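Local coordinates for protein (soluble lytic transglycosylase SLT70) (Escherichia coli, PDB 1QSA) that cleaves the glycosidic bonds between N-acetylmuramic acid and N-acetylglucosamine in peptidoglycan, forming a 1,6-anhydro bond in the N-acetylmuramic acid, at residues Trp88-Leu92 and Tyr110-Thr115; Thr131-Gln135 and Asn169-Val173; Tyr157-Ile161 and Val175-Pro181; Ala210-Arg215 and Ala243-Asn247; Gln252-Asp256 and Ala278-Ser282. All coordinates share one frame; numbering follows the deposited sequence.

All five contacts join helices, or the turns between them, along the alpha-superhelix, away from the predicted catalytic glutamate. Contact 3 is the buried one, largely apolar around a tyrosine; contact 1 is partly buried and aromatic. Contact 2 lies at the surface, with hydrogen bonds from one asparagine. Contact 4 grips a backbone carbonyl with arginine; contact 5 stacks two arginines beside an aspartate-serine bond; both are partly buried. Contacts 2 and 3 share helix 170-178, their centres about 10 Å apart, and Arg-160 of contact 3 reaches the loop of contact 2. Phe-213 ties contact 4 to contact 3, and Leu-246 and Leu-254 tie it to contact 5. Contact 1 touches none of the others.

Contact 1: residues Trp88-Leu92 and Tyr110-Thr115; sequences WRGLL and YAKWNT. With SO4 (sulfate ion), chain F.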
# COMPACT_ATOMS: atom_id res chain seq x y z
N TRP A 88 -19.26 2.15 32.18
CA TRP A 88 -19.99 2.65 31.02
C TRP A 88 -20.35 4.13 31.13
O TRP A 88 -20.18 4.90 30.18
CB TRP A 88 -21.22 1.76 30.75
CG TRP A 88 -20.84 0.31 30.70
CD1 TRP A 88 -21.25 -0.68 31.55
CD2 TRP A 88 -19.90 -0.29 29.80
NE1 TRP A 88 -20.61 -1.85 31.24
CE2 TRP A 88 -19.77 -1.64 30.18
CE3 TRP A 88 -19.14 0.20 28.72
CZ2 TRP A 88 -18.90 -2.53 29.51
CZ3 TRP A 88 -18.28 -0.68 28.06
CH2 TRP A 88 -18.17 -2.03 28.46
N ARG A 89 -20.81 4.54 32.32
CA ARG A 89 -21.15 5.94 32.57
C ARG A 89 -19.88 6.80 32.39
O ARG A 89 -19.91 7.85 31.73
CB ARG A 89 -21.69 6.09 33.99
CG ARG A 89 -22.01 7.52 34.37
CD ARG A 89 -22.43 7.61 35.82
NE ARG A 89 -22.49 9.00 36.28
CZ ARG A 89 -21.64 9.54 37.14
NH1 ARG A 89 -20.67 8.81 37.66
NH2 ARG A 89 -21.78 10.81 37.50
N GLY A 90 -18.77 6.32 32.96
CA GLY A 90 -17.51 7.05 32.86
C GLY A 90 -16.98 7.15 31.44
O GLY A 90 -16.40 8.18 31.03
N LEU A 91 -17.18 6.09 30.67
CA LEU A 91 -16.75 6.05 29.28
C LEU A 91 -17.40 7.19 28.49
O LEU A 91 -16.72 7.96 27.81
CB LEU A 91 -17.10 4.69 28.66
CG LEU A 91 -16.49 4.30 27.31
CD1 LEU A 91 -16.57 2.80 27.14
CD2 LEU A 91 -17.17 5.03 26.16
N LEU A 92 -18.72 7.35 28.64
CA LEU A 92 -19.43 8.40 27.94
C LEU A 92 -19.13 9.81 28.49
O LEU A 92 -19.19 10.79 27.75
CB LEU A 92 -20.94 8.10 27.91
CG LEU A 92 -21.28 6.82 27.15
CD1 LEU A 92 -22.77 6.49 27.24
CD2 LEU A 92 -20.89 7.01 25.68
N TYR A 110 -21.61 0.17 23.00
CA TYR A 110 -22.05 -0.76 24.04
C TYR A 110 -22.33 0.09 25.30
O TYR A 110 -23.29 -0.18 26.04
CB TYR A 110 -20.99 -1.82 24.33
CG TYR A 110 -21.46 -2.91 25.26
CD1 TYR A 110 -22.38 -3.87 24.83
CD2 TYR A 110 -20.96 -3.02 26.55
CE1 TYR A 110 -22.79 -4.91 25.66
CE2 TYR A 110 -21.36 -4.05 27.40
CZ TYR A 110 -22.28 -4.99 26.95
OH TYR A 110 -22.66 -6.02 27.79
N ALA A 111 -21.53 1.13 25.53
CA ALA A 111 -21.76 2.02 26.68
C ALA A 111 -23.11 2.72 26.53
O ALA A 111 -23.81 2.95 27.52
CB ALA A 111 -20.64 3.05 26.80
N LYS A 112 -23.46 3.10 25.30
CA LYS A 112 -24.75 3.74 25.02
C LYS A 112 -25.89 2.79 25.40
O LYS A 112 -26.83 3.20 26.07
CB LYS A 112 -24.83 4.14 23.54
CG LYS A 112 -24.03 5.39 23.19
CD LYS A 112 -24.75 6.66 23.65
CE LYS A 112 -23.95 7.92 23.33
NZ LYS A 112 -24.78 9.15 23.53
N TRP A 113 -25.79 1.52 25.01
CA TRP A 113 -26.82 0.55 25.37
C TRP A 113 -26.95 0.40 26.90
O TRP A 113 -28.06 0.37 27.45
CB TRP A 113 -26.51 -0.83 24.77
CG TRP A 113 -27.43 -1.90 25.25
CD1 TRP A 113 -28.74 -2.08 24.91
CD2 TRP A 113 -27.11 -2.94 26.19
NE1 TRP A 113 -29.26 -3.17 25.58
CE2 TRP A 113 -28.28 -3.71 26.37
CE3 TRP A 113 -25.96 -3.29 26.89
CZ2 TRP A 113 -28.32 -4.82 27.23
CZ3 TRP A 113 -25.99 -4.39 27.76
CH2 TRP A 113 -27.17 -5.14 27.91
N ASN A 114 -25.80 0.30 27.57
CA ASN A 114 -25.76 0.15 29.02
C ASN A 114 -26.32 1.33 29.79
O ASN A 114 -26.67 1.19 30.97
CB ASN A 114 -24.33 -0.09 29.49
CG ASN A 114 -24.00 -1.56 29.62
OD1 ASN A 114 -24.44 -2.23 30.56
ND2 ASN A 114 -23.21 -2.08 28.68
N THR A 115 -26.37 2.49 29.15
CA THR A 115 -26.86 3.70 29.79
C THR A 115 -28.21 4.15 29.22
O THR A 115 -28.54 5.35 29.23
CB THR A 115 -25.83 4.85 29.71
OG1 THR A 115 -25.49 5.09 28.35
CG2 THR A 115 -24.56 4.49 30.52
S SO4 F . -33.32 -3.19 24.93
O1 SO4 F . -34.16 -4.16 24.20
O2 SO4 F . -31.92 -3.68 24.90
O3 SO4 F . -33.44 -1.86 24.30
O4 SO4 F . -33.77 -3.11 26.33
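Trp-88 turns one face of its indole to the end of helix 102-114, and Tyr-110 and Asn-114 divide that face between them. Tyr-110 arrives edge first over the six-membered ring, its CD2 3.5 Å from Trp-88 CH2. The ring planes stand at 79° and the centroids of the Tyr-110 ring and the Trp-88 six-membered ring are 5.0 Å apart, which makes this a T-shaped (edge-to-face) pair. Asn-114 instead lies flat over the five-membered ring: its amide is within 6° of parallel to the indole, and its CG is 3.5 Å from Trp-88 CD1. Next to them Ala-111 CB fits against Trp-88 CE3 at 3.7 Å, obliquely to the ring. The same methyl meets Leu-92 CG at 3.8 Å and, more loosely, Leu-91. Trp-88 can serve all three partners because its CG is anti to the carbonyl carbon (chi1 -51°), which swings the ring across the facing helix.

Behind this shell, backbone carbonyls position the side chains. Asn-114 ND2 donates to Tyr-110 O at 3.3 Å from above the carbonyl plane, which helps keep the amide flat on the indole. Thr-115 OG1 donates a hydrogen bond to Ala-111 O at 2.8 Å, setting the threonine end where it meets Leu-92 CD1 tip to tip.

Farther out, Lys-112 pairs with Glu-120, and Trp-113 NE1 holds a sulfate that Ser-118 also binds. Segment 88-92 crosses segment 110-114 steeply, with Leu-91 packed back on helix 69-84, while Tyr-110 and Trp-113 lean on Val-145 of helix 138-148.

Contact 2: residues Thr131-Gln135 and Asn169-Val173; sequences TGKSQ and NTGLV
Asn-169 places its CG anti to the backbone N (chi1 -163°), sending the amide across to the loop 131-135, where Ser-134 holds OG beside its own backbone N (chi1 -73°) to receive it. The amide nitrogen then has two acceptors. Asn-169 ND2 donates to Gly-132 O at 3.0 Å, lying in the plane of that carbonyl. Its second bond, to Ser-134 OG, is also 3.0 Å long and almost straight, with an N-H...O angle of 175°. Both acceptors lie close to the amide plane, so the two N-H groups are used in the directions in which they naturally point.

The other end of the amide serves its own helix. Asn-169 is the N-cap of helix 170-178, and OD1 accepts from Leu-172 N at 3.3 Å, the donor sitting above the carbonyl plane. Leu-172 adds van der Waals packing, its CD2 lying 3.6 Å from Gly-132 O. On the loop side an ST turn shapes the chain around Gly-132: Lys-133 N donates to Thr-131 OG1 at 3.2 Å. Arg-160 of helix 154-166 holds the same loop through Thr-131 O and Lys-133 O.

An aspartate in place of Asn-169, having no N-H to give, would probably leave Gly-132 O without its donor and facing a carboxylate oxygen.

With oxygen to the helix start and nitrogen to the loop, three bonds fix which way round the amide sits, so one surface side chain both caps a helix and ties down a loop.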
# COMPACT_ATOMS: atom_id res chain seq x y z
N THR A 131 -19.84 -4.79 7.17
CA THR A 131 -18.51 -4.94 6.57
C THR A 131 -18.16 -6.43 6.54
O THR A 131 -18.58 -7.20 7.42
CB THR A 131 -17.41 -4.18 7.36
OG1 THR A 131 -16.14 -4.39 6.73
CG2 THR A 131 -17.33 -4.66 8.81
N GLY A 132 -17.45 -6.83 5.50
CA GLY A 132 -17.02 -8.22 5.36
C GLY A 132 -15.77 -8.49 6.18
O GLY A 132 -15.34 -9.64 6.31
N LYS A 133 -15.16 -7.44 6.71
CA LYS A 133 -13.96 -7.56 7.54
C LYS A 133 -14.32 -8.04 8.96
O LYS A 133 -15.44 -7.82 9.45
CB LYS A 133 -13.29 -6.19 7.62
CG LYS A 133 -12.27 -6.01 8.72
CD LYS A 133 -12.03 -4.52 8.98
CE LYS A 133 -11.15 -4.28 10.20
NZ LYS A 133 -9.78 -4.83 10.00
N SER A 134 -13.40 -8.76 9.59
CA SER A 134 -13.60 -9.20 10.96
C SER A 134 -13.31 -7.98 11.82
O SER A 134 -12.26 -7.34 11.68
CB SER A 134 -12.62 -10.32 11.32
OG SER A 134 -13.01 -11.53 10.68
N GLN A 135 -14.27 -7.62 12.67
CA GLN A 135 -14.17 -6.45 13.55
C GLN A 135 -13.56 -6.80 14.92
O GLN A 135 -13.39 -7.97 15.24
CB GLN A 135 -15.58 -5.84 13.71
CG GLN A 135 -16.15 -5.24 12.44
CD GLN A 135 -15.50 -3.91 12.07
OE1 GLN A 135 -14.27 -3.79 12.00
NE2 GLN A 135 -16.32 -2.89 11.88
N ASN A 169 -13.53 -13.58 3.38
CA ASN A 169 -13.55 -13.92 4.81
C ASN A 169 -14.51 -15.09 5.02
O ASN A 169 -15.57 -14.95 5.64
CB ASN A 169 -13.98 -12.68 5.61
CG ASN A 169 -13.65 -12.78 7.10
OD1 ASN A 169 -13.29 -13.85 7.60
ND2 ASN A 169 -13.77 -11.66 7.80
N THR A 170 -14.10 -16.25 4.51
CA THR A 170 -14.92 -17.46 4.59
C THR A 170 -15.09 -17.94 6.03
O THR A 170 -16.08 -18.61 6.35
CB THR A 170 -14.35 -18.57 3.70
OG1 THR A 170 -12.97 -18.77 4.01
CG2 THR A 170 -14.50 -18.17 2.23
N GLY A 171 -14.12 -17.63 6.90
CA GLY A 171 -14.25 -17.99 8.30
C GLY A 171 -15.45 -17.25 8.91
O GLY A 171 -16.25 -17.84 9.65
N LEU A 172 -15.57 -15.96 8.60
CA LEU A 172 -16.69 -15.16 9.10
C LEU A 172 -18.00 -15.64 8.46
O LEU A 172 -19.02 -15.72 9.13
CB LEU A 172 -16.46 -13.67 8.84
CG LEU A 172 -17.58 -12.70 9.25
CD1 LEU A 172 -17.92 -12.85 10.74
CD2 LEU A 172 -17.18 -11.26 8.92
N VAL A 173 -17.96 -15.98 7.18
CA VAL A 173 -19.17 -16.49 6.52
C VAL A 173 -19.71 -17.69 7.29
O VAL A 173 -20.91 -17.76 7.60
CB VAL A 173 -18.89 -16.93 5.04
CG1 VAL A 173 -20.13 -17.63 4.45
CG2 VAL A 173 -18.58 -15.70 4.20

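Contact 3: residues Tyr157-Ile161 and Val175-Pro181; sequences YLERI and VLAGQMP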
# COMPACT_ATOMS: atom_id res chain seq x y z
N TYR A 157 -28.33 -9.03 8.57
CA TYR A 157 -27.54 -10.20 8.95
C TYR A 157 -27.07 -10.91 7.68
O TYR A 157 -25.87 -11.18 7.51
CB TYR A 157 -28.38 -11.17 9.80
CG TYR A 157 -27.56 -12.24 10.50
CD1 TYR A 157 -27.11 -13.37 9.81
CD2 TYR A 157 -27.17 -12.08 11.83
CE1 TYR A 157 -26.29 -14.32 10.43
CE2 TYR A 157 -26.35 -13.02 12.46
CZ TYR A 157 -25.92 -14.14 11.76
OH TYR A 157 -25.10 -15.04 12.38
N LEU A 158 -28.00 -11.14 6.76
CA LEU A 158 -27.69 -11.81 5.50
C LEU A 158 -26.72 -10.98 4.65
O LEU A 158 -25.82 -11.53 4.00
CB LEU A 158 -28.98 -12.10 4.74
CG LEU A 158 -28.92 -13.24 3.71
CD1 LEU A 158 -28.53 -14.55 4.40
CD2 LEU A 158 -30.27 -13.36 3.03
N GLU A 159 -26.85 -9.65 4.71
CA GLU A 159 -25.97 -8.75 3.97
C GLU A 159 -24.51 -8.87 4.44
O GLU A 159 -23.58 -8.79 3.63
CB GLU A 159 -26.46 -7.30 4.10
CG GLU A 159 -25.51 -6.23 3.56
CD GLU A 159 -25.24 -6.33 2.06
OE1 GLU A 159 -25.88 -7.16 1.37
OE2 GLU A 159 -24.37 -5.57 1.57
N ARG A 160 -24.30 -9.05 5.74
CA ARG A 160 -22.93 -9.20 6.21
C ARG A 160 -22.31 -10.50 5.67
O ARG A 160 -21.11 -10.54 5.41
CB ARG A 160 -22.81 -9.14 7.74
CG ARG A 160 -21.35 -9.04 8.15
CD ARG A 160 -21.13 -8.85 9.64
NE ARG A 160 -19.72 -8.54 9.89
CZ ARG A 160 -19.09 -8.75 11.04
NH1 ARG A 160 -19.73 -9.28 12.07
NH2 ARG A 160 -17.80 -8.43 11.14
N ILE A 161 -23.13 -11.55 5.54
CA ILE A 161 -22.64 -12.83 4.99
C ILE A 161 -22.17 -12.60 3.55
O ILE A 161 -21.09 -13.05 3.16
CB ILE A 161 -23.75 -13.93 5.04
CG1 ILE A 161 -23.98 -14.36 6.49
CG2 ILE A 161 -23.35 -15.12 4.16
CD1 ILE A 161 -25.01 -15.44 6.68
N VAL A 175 -19.02 -18.60 10.52
CA VAL A 175 -19.48 -18.26 11.87
C VAL A 175 -20.89 -17.65 11.81
O VAL A 175 -21.77 -18.03 12.61
CB VAL A 175 -18.51 -17.26 12.58
CG1 VAL A 175 -19.14 -16.68 13.86
CG2 VAL A 175 -17.22 -17.97 12.93
N LEU A 176 -21.12 -16.76 10.86
CA LEU A 176 -22.43 -16.11 10.72
C LEU A 176 -23.51 -17.12 10.35
O LEU A 176 -24.58 -17.13 10.97
CB LEU A 176 -22.35 -14.99 9.67
CG LEU A 176 -21.52 -13.75 10.06
CD1 LEU A 176 -21.44 -12.78 8.89
CD2 LEU A 176 -22.12 -13.05 11.27
N ALA A 177 -23.22 -17.99 9.39
CA ALA A 177 -24.19 -19.00 8.97
C ALA A 177 -24.45 -20.02 10.08
O ALA A 177 -25.56 -20.56 10.18
CB ALA A 177 -23.73 -19.70 7.68
N GLY A 178 -23.45 -20.27 10.92
CA GLY A 178 -23.62 -21.20 12.03
C GLY A 178 -24.59 -20.65 13.07
O GLY A 178 -25.19 -21.42 13.82
N GLN A 179 -24.73 -19.33 13.13
CA GLN A 179 -25.65 -18.67 14.06
C GLN A 179 -26.80 -18.03 13.28
O GLN A 179 -27.39 -17.05 13.72
CB GLN A 179 -24.91 -17.56 14.83
CG GLN A 179 -23.56 -17.97 15.46
CD GLN A 179 -22.77 -16.78 16.00
OE1 GLN A 179 -23.27 -15.66 16.08
NE2 GLN A 179 -21.52 -17.03 16.38
N MET A 180 -27.14 -18.58 12.12
CA MET A 180 -28.19 -18.02 11.27
C MET A 180 -29.57 -17.79 11.90
O MET A 180 -30.06 -18.64 12.65
CB MET A 180 -28.39 -18.93 10.04
CG MET A 180 -29.19 -18.30 8.92
SD MET A 180 -28.23 -17.07 8.05
CE MET A 180 -27.62 -18.04 6.66
N PRO A 181 -30.18 -16.61 11.65
CA PRO A 181 -31.51 -16.34 12.20
C PRO A 181 -32.44 -17.38 11.55
O PRO A 181 -32.17 -17.85 10.45
CB PRO A 181 -31.82 -14.95 11.67
CG PRO A 181 -30.47 -14.30 11.59
CD PRO A 181 -29.57 -15.40 11.08
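Helices 154-166 and 170-178 follow one another in the chain and pack as a helical hairpin of the alpha-superhelix, with Tyr-157 lying across to the far end of the second helix. Tyr-157 OH donates to Leu-176 O at 2.6 Å, in the carbonyl plane and on a lone pair. That oxygen also accepts from Gln-179 N, so the tyrosine grips a carbonyl that already accepts from the backbone three residues on. Placing CG anti to the backbone N (chi1 -166°) carries the phenol over to this point. Pro-181 covers one face of the ring in a CH-pi contact, its CD 3.6 Å from the Tyr-157 centroid and 19° off the normal. Met-180 SD stands obliquely beside the same ring, 5.2 Å from its centroid.

Between the hairpin's two helices Leu-176 fills the interface. Its CB meets Ile-161 CG1 at 3.6 Å as the two side chains slide past each other in opposite directions, and its CD1 touches Arg-160 CG at 3.8 Å. The bent Met-180 chain brings CE to 3.7 Å from Ile-161 CD1, crossing it nearly at right angles. Phe-213 of helix 212-228 packs on Leu-158 and Ile-161, and Arg-147 donates to Gln-179 O.

Contact 4: residues Ala210-Arg215 and Ala243-Asn247; sequences ATDFTR and AQQLN. With SO4 (sulfate ion), chain G.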
# COMPACT_ATOMS: atom_id res chain seq x y z
N ALA A 210 -32.66 -19.51 -6.46
CA ALA A 210 -31.87 -18.47 -7.11
C ALA A 210 -32.44 -17.09 -6.80
O ALA A 210 -33.59 -16.78 -7.12
CB ALA A 210 -31.82 -18.71 -8.62
N THR A 211 -31.63 -16.27 -6.14
CA THR A 211 -32.00 -14.92 -5.76
C THR A 211 -30.75 -14.06 -5.94
O THR A 211 -29.67 -14.58 -6.21
CB THR A 211 -32.39 -14.83 -4.25
OG1 THR A 211 -31.25 -15.14 -3.45
CG2 THR A 211 -33.51 -15.80 -3.91
N ASP A 212 -30.88 -12.75 -5.76
CA ASP A 212 -29.73 -11.87 -5.90
C ASP A 212 -28.64 -12.33 -4.92
O ASP A 212 -27.45 -12.34 -5.26
CB ASP A 212 -30.11 -10.43 -5.62
CG ASP A 212 -29.00 -9.46 -5.94
OD1 ASP A 212 -28.47 -9.51 -7.07
OD2 ASP A 212 -28.64 -8.66 -5.04
N PHE A 213 -29.06 -12.77 -3.74
CA PHE A 213 -28.11 -13.24 -2.73
C PHE A 213 -27.37 -14.51 -3.15
O PHE A 213 -26.13 -14.53 -3.17
CB PHE A 213 -28.83 -13.49 -1.39
CG PHE A 213 -27.94 -14.07 -0.33
CD1 PHE A 213 -27.00 -13.27 0.33
CD2 PHE A 213 -28.00 -15.43 -0.01
CE1 PHE A 213 -26.14 -13.81 1.30
CE2 PHE A 213 -27.14 -15.99 0.96
CZ PHE A 213 -26.21 -15.17 1.61
N THR A 214 -28.11 -15.57 -3.50
CA THR A 214 -27.46 -16.82 -3.87
C THR A 214 -26.65 -16.73 -5.16
O THR A 214 -25.66 -17.44 -5.31
CB THR A 214 -28.44 -18.00 -3.92
OG1 THR A 214 -29.49 -17.70 -4.84
CG2 THR A 214 -29.03 -18.27 -2.53
N ARG A 215 -27.04 -15.81 -6.05
CA ARG A 215 -26.30 -15.63 -7.30
C ARG A 215 -24.96 -14.97 -7.00
O ARG A 215 -23.93 -15.39 -7.50
CB ARG A 215 -27.11 -14.79 -8.30
CG ARG A 215 -28.27 -15.57 -8.91
CD ARG A 215 -29.17 -14.68 -9.74
NE ARG A 215 -30.35 -15.42 -10.19
CZ ARG A 215 -31.61 -15.01 -10.03
NH1 ARG A 215 -31.87 -13.87 -9.40
NH2 ARG A 215 -32.61 -15.76 -10.48
N ALA A 243 -28.92 -23.32 -13.65
CA ALA A 243 -29.35 -23.55 -12.26
C ALA A 243 -29.87 -22.28 -11.57
O ALA A 243 -30.76 -22.36 -10.71
CB ALA A 243 -28.21 -24.15 -11.45
N GLN A 244 -29.33 -21.12 -11.94
CA GLN A 244 -29.76 -19.87 -11.32
C GLN A 244 -30.45 -18.89 -12.26
O GLN A 244 -30.68 -17.73 -11.89
CB GLN A 244 -28.58 -19.18 -10.63
CG GLN A 244 -27.98 -20.01 -9.53
CD GLN A 244 -26.93 -19.25 -8.74
OE1 GLN A 244 -26.03 -18.64 -9.32
NE2 GLN A 244 -27.03 -19.30 -7.41
N GLN A 245 -30.81 -19.36 -13.46
CA GLN A 245 -31.49 -18.55 -14.47
C GLN A 245 -30.79 -17.20 -14.64
O GLN A 245 -31.43 -16.16 -14.67
CB GLN A 245 -32.97 -18.33 -14.09
CG GLN A 245 -33.70 -19.55 -13.53
CD GLN A 245 -33.79 -19.54 -11.99
OE1 GLN A 245 -34.10 -18.51 -11.38
NE2 GLN A 245 -33.52 -20.68 -11.36
N LEU A 246 -29.47 -17.24 -14.76
CA LEU A 246 -28.69 -16.01 -14.89
C LEU A 246 -28.98 -15.19 -16.14
O LEU A 246 -29.21 -15.75 -17.22
CB LEU A 246 -27.20 -16.33 -14.81
CG LEU A 246 -26.71 -17.05 -13.56
CD1 LEU A 246 -25.21 -17.25 -13.67
CD2 LEU A 246 -27.05 -16.27 -12.29
N ASN A 247 -28.99 -13.87 -15.99
CA ASN A 247 -29.23 -12.98 -17.11
C ASN A 247 -27.92 -12.80 -17.88
O ASN A 247 -26.88 -13.34 -17.48
CB ASN A 247 -29.82 -11.64 -16.65
CG ASN A 247 -28.90 -10.85 -15.73
OD1 ASN A 247 -27.69 -10.83 -15.92
ND2 ASN A 247 -29.49 -10.17 -14.76
S SO4 G . -35.34 -21.68 -8.19
O1 SO4 G . -35.23 -22.94 -7.43
O2 SO4 G . -36.10 -20.69 -7.40
O3 SO4 G . -33.99 -21.16 -8.47
O4 SO4 G . -36.04 -21.93 -9.46
O HOH W 1 -29.33 -20.77 -6.43
O HOH W 2 -24.01 -16.74 -9.99
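The guanidinium of Arg-215 meets Gln-244 and Gln-245 at its edge, while the start of its own segment covers a face. Ala-210 C lies 3.9 Å above the guanidinium plane, over its centre, with Thr-211 N beside it. In the plane, Arg-215 grips one oxygen side-on with two nitrogens: NE reaches Gln-244 O at 2.9 Å and NH2 reaches the same Gln-244 O at 3.1 Å. NH2 also makes a weak bond to Gln-245 OE1. The Gln-244 amide, turned 67° from the guanidinium, runs past the arginine in the opposite direction and donates from NE2 to Thr-214 O at 3.1 Å. That approach is from above the carbonyl, 72° out of its plane. A water links Gln-244 OE1 to Arg-215 O.

Chi1 of -74° and an extended chain from CG to NE lay the arginine along Leu-246, whose CD2 is 3.7 Å from Arg-215 CG. Thr-211 and Thr-214 form a capping box at the start of helix 212-228, and Thr-214 OG1 also bonds to Gly-209 O. A sulfate, probably from the crystallisation liquor, bridges the segments through O3, to Ala-210 N and Gln-245 NE2.

A methionine in place of Arg-215 would probably leave Gln-244 O without its two donors and let the turn at 244-246 shift.

Just past helix 230-243, the cation thus meets the Gln-244 carbonyl with two N-H groups, its charge probably suiting that helix end's partial negative charge.

Contact 5: residues Gln252-Asp256 and Ala278-Ser282; sequences QELRD and AIMRS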
# COMPACT_ATOMS: atom_id res chain seq x y z
N GLN A 252 -22.00 -13.02 -18.40
CA GLN A 252 -20.77 -12.38 -18.86
C GLN A 252 -19.77 -12.22 -17.72
O GLN A 252 -18.57 -12.32 -17.94
CB GLN A 252 -21.03 -11.02 -19.53
CG GLN A 252 -19.78 -10.40 -20.21
CD GLN A 252 -19.11 -11.32 -21.24
OE1 GLN A 252 -19.78 -12.03 -22.00
NE2 GLN A 252 -17.77 -11.31 -21.27
N GLU A 253 -20.27 -11.97 -16.50
CA GLU A 253 -19.36 -11.85 -15.36
C GLU A 253 -18.65 -13.18 -15.18
O GLU A 253 -17.45 -13.22 -14.89
CB GLU A 253 -20.09 -11.48 -14.06
CG GLU A 253 -19.09 -11.41 -12.88
CD GLU A 253 -19.71 -11.21 -11.50
OE1 GLU A 253 -20.90 -11.49 -11.30
OE2 GLU A 253 -18.95 -10.78 -10.58
N LEU A 254 -19.38 -14.28 -15.34
CA LEU A 254 -18.77 -15.60 -15.20
C LEU A 254 -17.71 -15.80 -16.29
O LEU A 254 -16.65 -16.36 -16.03
CB LEU A 254 -19.82 -16.71 -15.28
CG LEU A 254 -20.92 -16.72 -14.22
CD1 LEU A 254 -21.72 -18.00 -14.37
CD2 LEU A 254 -20.32 -16.62 -12.80
N ARG A 255 -18.02 -15.35 -17.51
CA ARG A 255 -17.06 -15.48 -18.62
C ARG A 255 -15.80 -14.69 -18.31
O ARG A 255 -14.70 -15.18 -18.53
CB ARG A 255 -17.66 -14.97 -19.93
CG ARG A 255 -18.70 -15.89 -20.54
CD ARG A 255 -18.97 -15.50 -21.99
NE ARG A 255 -20.16 -16.17 -22.49
CZ ARG A 255 -21.34 -15.59 -22.62
NH1 ARG A 255 -21.50 -14.31 -22.31
NH2 ARG A 255 -22.37 -16.28 -23.07
N ASP A 256 -15.97 -13.47 -17.78
CA ASP A 256 -14.84 -12.60 -17.43
C ASP A 256 -13.93 -13.28 -16.40
O ASP A 256 -12.70 -13.23 -16.51
CB ASP A 256 -15.32 -11.26 -16.84
CG ASP A 256 -15.96 -10.34 -17.87
OD1 ASP A 256 -15.97 -10.64 -19.08
OD2 ASP A 256 -16.45 -9.27 -17.45
N ALA A 278 -14.90 -14.47 -25.23
CA ALA A 278 -15.41 -13.93 -23.97
C ALA A 278 -14.98 -12.48 -23.77
O ALA A 278 -15.80 -11.62 -23.45
CB ALA A 278 -14.94 -14.78 -22.79
N ILE A 279 -13.70 -12.19 -24.05
CA ILE A 279 -13.21 -10.82 -23.88
C ILE A 279 -13.85 -9.86 -24.89
O ILE A 279 -14.10 -8.70 -24.56
CB ILE A 279 -11.67 -10.74 -23.92
CG1 ILE A 279 -11.08 -11.64 -22.83
CG2 ILE A 279 -11.21 -9.31 -23.64
CD1 ILE A 279 -9.59 -11.80 -22.90
N MET A 280 -14.14 -10.35 -26.09
CA MET A 280 -14.79 -9.53 -27.13
C MET A 280 -16.18 -9.08 -26.67
O MET A 280 -16.64 -8.00 -27.05
CB MET A 280 -14.91 -10.30 -28.45
CG MET A 280 -13.61 -10.41 -29.25
SD MET A 280 -13.02 -8.79 -29.80
CE MET A 280 -14.16 -8.44 -31.16
N ARG A 281 -16.82 -9.90 -25.84
CA ARG A 281 -18.15 -9.61 -25.32
C ARG A 281 -18.12 -8.95 -23.94
O ARG A 281 -19.17 -8.68 -23.34
CB ARG A 281 -18.95 -10.91 -25.23
CG ARG A 281 -19.23 -11.55 -26.56
CD ARG A 281 -20.41 -12.50 -26.48
NE ARG A 281 -20.02 -13.90 -26.29
CZ ARG A 281 -20.88 -14.90 -26.14
NH1 ARG A 281 -22.19 -14.67 -26.12
NH2 ARG A 281 -20.43 -16.14 -25.98
N SER A 282 -16.92 -8.67 -23.43
CA SER A 282 -16.76 -8.07 -22.11
C SER A 282 -16.87 -6.55 -22.05
O SER A 282 -16.63 -5.85 -23.04
CB SER A 282 -15.42 -8.50 -21.51
OG SER A 282 -15.27 -8.00 -20.19
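Arg-255 leaves helix 248-260 toward Ala-278, CB to CB at 4.0 Å, and its CD passes the same methyl, Ala-278 CB, at 4.2 Å. Chi1 of -74°, followed by an extended chain from CG to NE, then carries it along to Arg-281. There NE comes within 3.5 Å of Arg-281 NH2, two donors that stack without bonding. The guanidinium groups lie stacked, tilted by 27°, with the Arg-255 and Arg-281 centres 3.6 Å apart. At the tip, Arg-255 NH1 donates to Gln-252 OE1 at 2.9 Å, close to its own guanidinium plane. Arg-281 NH2 forms a salt bridge with Asp-277, which probably eases the nearness of two like charges.

The Gln-252 amide links this pair to Ala-278 and Asp-256. Bent at chi2, Gln-252 turns its amide across Arg-281 and gives NE2 to Ala-278 O at 3.0 Å and to Asp-256 OD1 at 2.9 Å. Ser-282 OG donates to that same Asp-256 OD1 at 2.9 Å, arriving from the face of the carboxylate opposite to the glutamine. One oxygen is thus held from both sides, once within its own helix and once across the contact.

The two segments join helix 248-260 to the C-terminal end of helix 269-280. Leu-287 of helix 285-298 packs on both Asp-256 and Ser-282, Ile-279 faces Trp-307 of helix 301-310, and Leu-254 rests on Phe-222 of helix 212-228.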